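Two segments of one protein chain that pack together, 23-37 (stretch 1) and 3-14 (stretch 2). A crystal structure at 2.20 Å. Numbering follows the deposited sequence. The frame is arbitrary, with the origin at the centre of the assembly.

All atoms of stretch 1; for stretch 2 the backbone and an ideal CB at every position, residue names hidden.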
# COMPACT_ATOMS: atom_id res chain seq x y z
N TYR A 23 -3.46 -0.76 9.37
CA TYR A 23 -2.07 -0.54 9.02
C TYR A 23 -1.84 -1.22 7.70
O TYR A 23 -2.49 -2.21 7.44
CB TYR A 23 -1.12 -1.14 10.06
CG TYR A 23 -1.25 -0.52 11.44
CD1 TYR A 23 -2.34 -0.82 12.26
CD2 TYR A 23 -0.34 0.43 11.88
CE1 TYR A 23 -2.50 -0.20 13.47
CE2 TYR A 23 -0.50 1.06 13.08
CZ TYR A 23 -1.58 0.74 13.87
OH TYR A 23 -1.75 1.38 15.07
N ALA A 24 -0.93 -0.67 6.89
CA ALA A 24 -0.58 -1.23 5.59
C ALA A 24 0.88 -0.85 5.33
O ALA A 24 1.19 0.32 5.08
CB ALA A 24 -1.46 -0.65 4.52
N ARG A 25 1.78 -1.82 5.40
CA ARG A 25 3.19 -1.54 5.18
C ARG A 25 3.71 -2.37 4.04
O ARG A 25 3.47 -3.56 3.97
CB ARG A 25 3.97 -1.83 6.45
CG ARG A 25 3.43 -0.99 7.62
CD ARG A 25 3.81 -1.60 8.92
NE ARG A 25 3.40 -0.77 10.05
CZ ARG A 25 3.55 -1.14 11.32
NH1 ARG A 25 4.10 -2.31 11.61
NH2 ARG A 25 3.14 -0.34 12.28
N PHE A 26 4.44 -1.73 3.14
CA PHE A 26 4.96 -2.43 1.97
C PHE A 26 6.45 -2.30 1.79
O PHE A 26 7.04 -1.26 2.06
CB PHE A 26 4.33 -1.89 0.69
CG PHE A 26 2.85 -1.69 0.76
CD1 PHE A 26 2.33 -0.53 1.32
CD2 PHE A 26 1.98 -2.64 0.25
CE1 PHE A 26 0.94 -0.32 1.36
CE2 PHE A 26 0.60 -2.44 0.29
CZ PHE A 26 0.07 -1.28 0.85
N LYS A 27 7.08 -3.38 1.33
CA LYS A 27 8.50 -3.34 1.01
C LYS A 27 8.46 -3.69 -0.48
O LYS A 27 8.19 -4.81 -0.85
CB LYS A 27 9.30 -4.36 1.81
CG LYS A 27 10.76 -3.90 1.99
CD LYS A 27 11.68 -5.00 2.54
CE LYS A 27 11.67 -4.99 4.07
NZ LYS A 27 12.05 -3.63 4.65
N VAL A 28 8.67 -2.68 -1.32
CA VAL A 28 8.62 -2.83 -2.76
C VAL A 28 10.02 -2.95 -3.35
O VAL A 28 10.90 -2.12 -3.07
CB VAL A 28 7.88 -1.62 -3.41
CG1 VAL A 28 7.95 -1.72 -4.92
CG2 VAL A 28 6.42 -1.58 -2.97
N THR A 29 10.24 -4.02 -4.12
CA THR A 29 11.54 -4.25 -4.74
C THR A 29 11.50 -4.15 -6.26
O THR A 29 10.67 -4.78 -6.92
CB THR A 29 12.08 -5.62 -4.38
OG1 THR A 29 12.30 -5.67 -2.98
CG2 THR A 29 13.39 -5.87 -5.12
N ASN A 30 12.40 -3.34 -6.78
CA ASN A 30 12.52 -3.11 -8.22
C ASN A 30 13.21 -4.33 -8.79
O ASN A 30 14.41 -4.52 -8.62
CB ASN A 30 13.35 -1.84 -8.47
CG ASN A 30 13.43 -1.45 -9.96
OD1 ASN A 30 13.11 -2.23 -10.87
ND2 ASN A 30 13.87 -0.23 -10.21
N THR A 31 12.45 -5.19 -9.46
CA THR A 31 13.03 -6.38 -10.06
C THR A 31 12.99 -6.29 -11.57
O THR A 31 13.19 -7.29 -12.28
CB THR A 31 12.27 -7.62 -9.64
OG1 THR A 31 10.92 -7.53 -10.11
CG2 THR A 31 12.31 -7.77 -8.13
N SER A 32 12.69 -5.10 -12.08
CA SER A 32 12.70 -4.92 -13.53
C SER A 32 14.19 -4.66 -13.69
O SER A 32 14.91 -4.54 -12.69
CB SER A 32 11.90 -3.68 -13.96
OG SER A 32 12.65 -2.51 -13.74
N GLY A 33 14.67 -4.56 -14.91
CA GLY A 33 16.09 -4.32 -15.01
C GLY A 33 16.43 -2.87 -15.31
O GLY A 33 17.16 -2.60 -16.27
N SER A 34 15.87 -1.93 -14.54
CA SER A 34 16.16 -0.50 -14.75
C SER A 34 15.38 0.36 -13.75
O SER A 34 14.30 -0.02 -13.30
CB SER A 34 15.82 -0.06 -16.19
OG SER A 34 14.44 -0.15 -16.43
N PRO A 35 15.94 1.55 -13.40
CA PRO A 35 15.31 2.46 -12.44
C PRO A 35 13.85 2.62 -12.72
O PRO A 35 13.38 2.40 -13.85
CB PRO A 35 16.07 3.78 -12.63
CG PRO A 35 17.47 3.32 -13.07
CD PRO A 35 17.06 2.21 -14.09
N ILE A 36 13.14 2.95 -11.65
CA ILE A 36 11.72 3.17 -11.75
C ILE A 36 11.40 4.45 -11.03
O ILE A 36 11.89 4.72 -9.92
CB ILE A 36 10.93 2.01 -11.19
CG1 ILE A 36 10.80 0.94 -12.26
CG2 ILE A 36 9.59 2.48 -10.73
CD1 ILE A 36 10.06 -0.26 -11.79
N ASN A 37 10.60 5.26 -11.70
CA ASN A 37 10.19 6.53 -11.18
C ASN A 37 9.09 6.35 -10.15
O ASN A 37 7.94 6.08 -10.50
CB ASN A 37 9.70 7.39 -12.32
CG ASN A 37 9.44 8.80 -11.89
OD1 ASN A 37 8.87 9.57 -12.64
ND2 ASN A 37 9.87 9.14 -10.66
N UNK A 3 2.97 -7.91 -14.15
CA UNK A 3 4.18 -7.79 -14.98
C UNK A 3 5.51 -8.17 -14.31
O UNK A 3 6.51 -8.43 -15.00
CB UNK A 3 4.29 -6.35 -15.47
N UNK A 4 5.56 -8.21 -12.98
CA UNK A 4 6.80 -8.61 -12.32
C UNK A 4 7.94 -7.61 -12.42
O UNK A 4 9.12 -7.96 -12.32
CB UNK A 4 7.27 -9.94 -12.90
N UNK A 5 7.57 -6.35 -12.64
CA UNK A 5 8.52 -5.26 -12.74
C UNK A 5 8.99 -4.99 -11.33
O UNK A 5 10.08 -4.44 -11.11
CB UNK A 5 7.91 -4.02 -13.39
N UNK A 6 8.17 -5.37 -10.36
CA UNK A 6 8.50 -5.22 -8.94
C UNK A 6 7.96 -6.39 -8.14
O UNK A 6 7.03 -7.07 -8.57
CB UNK A 6 7.94 -3.91 -8.39
N UNK A 7 8.55 -6.64 -6.99
CA UNK A 7 8.12 -7.70 -6.11
C UNK A 7 7.62 -6.94 -4.87
O UNK A 7 8.18 -5.89 -4.55
CB UNK A 7 9.23 -8.70 -5.80
N UNK A 8 6.61 -7.43 -4.17
CA UNK A 8 6.16 -6.70 -2.98
C UNK A 8 5.87 -7.54 -1.73
O UNK A 8 5.28 -8.61 -1.82
CB UNK A 8 4.89 -5.92 -3.34
N UNK A 9 6.31 -7.06 -0.58
CA UNK A 9 6.04 -7.75 0.66
C UNK A 9 5.15 -6.87 1.51
O UNK A 9 5.15 -5.63 1.37
CB UNK A 9 7.33 -8.11 1.39
N UNK A 10 4.40 -7.50 2.42
CA UNK A 10 3.44 -6.78 3.22
C UNK A 10 3.43 -7.23 4.69
O UNK A 10 3.89 -8.31 5.00
CB UNK A 10 2.05 -6.95 2.61
N UNK A 11 2.92 -6.36 5.57
CA UNK A 11 2.78 -6.65 7.00
C UNK A 11 1.91 -5.55 7.60
O UNK A 11 1.84 -4.46 7.05
CB UNK A 11 4.14 -6.73 7.70
N UNK A 12 1.20 -5.86 8.68
CA UNK A 12 0.38 -4.86 9.36
C UNK A 12 0.59 -4.99 10.87
O UNK A 12 -0.30 -4.72 11.67
CB UNK A 12 -1.10 -5.02 9.00
N UNK A 13 1.79 -5.41 11.27
CA UNK A 13 2.09 -5.56 12.68
C UNK A 13 1.02 -6.38 13.38
O UNK A 13 0.65 -6.11 14.53
CB UNK A 13 2.23 -4.19 13.34
N UNK A 14 0.51 -7.37 12.66
CA UNK A 14 -0.52 -8.26 13.15
C UNK A 14 -1.61 -7.52 13.95
O UNK A 14 -1.79 -7.76 15.14
CB UNK A 14 0.12 -9.35 14.02

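Stretch 2 runs antiparallel to strand 23-30, so successive positions from 6 to 11 point to opposite faces of the sheet.

Position 3 has nothing of stretch 1 near its CB. Almost any residue would suit; it is Thr-3.

Position 4 has phi 70°, which by itself favours glycine. It is Gly-4, whose O accepts a weak hydrogen bond from Thr-31 OG1 (2.9 Å).

At position 5 the ideal CB lies 4.0 Å from Ser-32 CB and 4.6 Å from Ile-36 CD1. A small or medium apolar side chain would suit. Val-5 is deposited, and its CG1 sits 3.2 Å from Ile-36 CD1. Val-5 O accepts a hydrogen bond from Thr-31 N (3.0 Å).

Position 6 shares a face with Val-28 and Asn-30. The ideal CB is 4.1 Å from Val-28 CG1, so valine, isoleucine or another apolar residue would fit. Val-6 places its CG1 4.0 Å from Ile-36 CD1.

Position 7 turns to the face of Thr-29, with Thr-31 CG2 4.0 Å from the ideal CB. Serine, threonine or alanine would all serve. Ser-7 N donates to Thr-29 O and Thr-29 N to Ser-7 O, both 2.8 Å.

Position 8 returns to the face of Phe-26 and Val-28. Apolar residues, branched ones especially, are expected. Val-8 fills the space: CG2 is 3.9 Å from Val-28 CG2, and CG1 lies 4.2 Å from Phe-26 CD2, at the ring edge.

Position 9 lies beside Lys-27, whose side chain end leads away. A long polar or acidic residue would suit. Gln-9 N donates to Lys-27 O (2.9 Å) and Lys-27 N to Gln-9 O (3.0 Å), while Gln-9 CB lies 4.2 Å from Lys-27 CB.

Position 10 faces Phe-26, with CD2 4.9 Å from the ideal CB. A large apolar or aromatic residue could reach it. Phe-10 turns its ring edge toward the Phe-26 face, and its CE1 also lies 4.3 Å from Ala-24 CB.

Position 11 shares a face with Arg-25, which offers a guanidinium. Asparagine, aspartate or another acceptor would suit. Asn-11 brings OD1 to 3.5 Å from Arg-25 NH1, and the same OD1 accepts a hydrogen bond from the N of residue 13 (2.8 Å).

Position 12 has its CB 3.5 Å from Tyr-23 O; polar residues are plausible. Asn-12 ND2 donates to a water that in turn donates to Tyr-23 O.

Position 13 has phi 50°, and an ideal CB would lie tight, 3.2 Å from Arg-25 NH1. Glycine avoids this, as in Gly-13.

Position 14 is clear of stretch 1; Ser-14 is deposited.

Stretch 2 (3-14) TGVVSVQFNNGS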
# COMPACT_ATOMS: atom_id res chain seq x y z
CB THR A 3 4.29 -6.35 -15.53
OG1 THR A 3 4.17 -5.42 -14.44
CG2 THR A 3 3.18 -6.08 -16.55
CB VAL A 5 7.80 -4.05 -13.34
CG1 VAL A 5 8.36 -2.75 -12.77
CG2 VAL A 5 7.98 -4.08 -14.86
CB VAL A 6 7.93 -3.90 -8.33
CG1 VAL A 6 8.42 -2.74 -9.15
CG2 VAL A 6 6.41 -3.93 -8.29
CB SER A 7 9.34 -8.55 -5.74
OG SER A 7 9.07 -9.45 -4.66
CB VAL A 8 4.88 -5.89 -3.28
CG1 VAL A 8 4.42 -5.16 -2.00
CG2 VAL A 8 5.12 -4.92 -4.44
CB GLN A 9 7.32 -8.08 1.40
CG GLN A 9 7.94 -9.37 0.93
CD GLN A 9 9.14 -9.75 1.76
OE1 GLN A 9 10.12 -9.00 1.85
NE2 GLN A 9 9.06 -10.91 2.38
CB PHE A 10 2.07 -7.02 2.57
CG PHE A 10 0.90 -6.56 3.38
CD1 PHE A 10 0.38 -5.30 3.20
CD2 PHE A 10 0.31 -7.41 4.30
CE1 PHE A 10 -0.75 -4.87 3.93
CE2 PHE A 10 -0.79 -7.00 5.03
CZ PHE A 10 -1.33 -5.73 4.85
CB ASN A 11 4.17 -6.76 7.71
CG ASN A 11 4.56 -5.50 8.53
OD1 ASN A 11 3.87 -5.08 9.47
ND2 ASN A 11 5.72 -4.92 8.20
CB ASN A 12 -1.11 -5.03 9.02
CG ASN A 12 -1.59 -6.44 9.21
OD1 ASN A 12 -0.97 -7.24 9.93
ND2 ASN A 12 -2.71 -6.77 8.58
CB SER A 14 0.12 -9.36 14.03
OG SER A 14 -0.80 -10.42 14.25
O HOH W 1 9.91 -6.67 -2.01
O HOH W 2 -3.70 -4.56 6.88
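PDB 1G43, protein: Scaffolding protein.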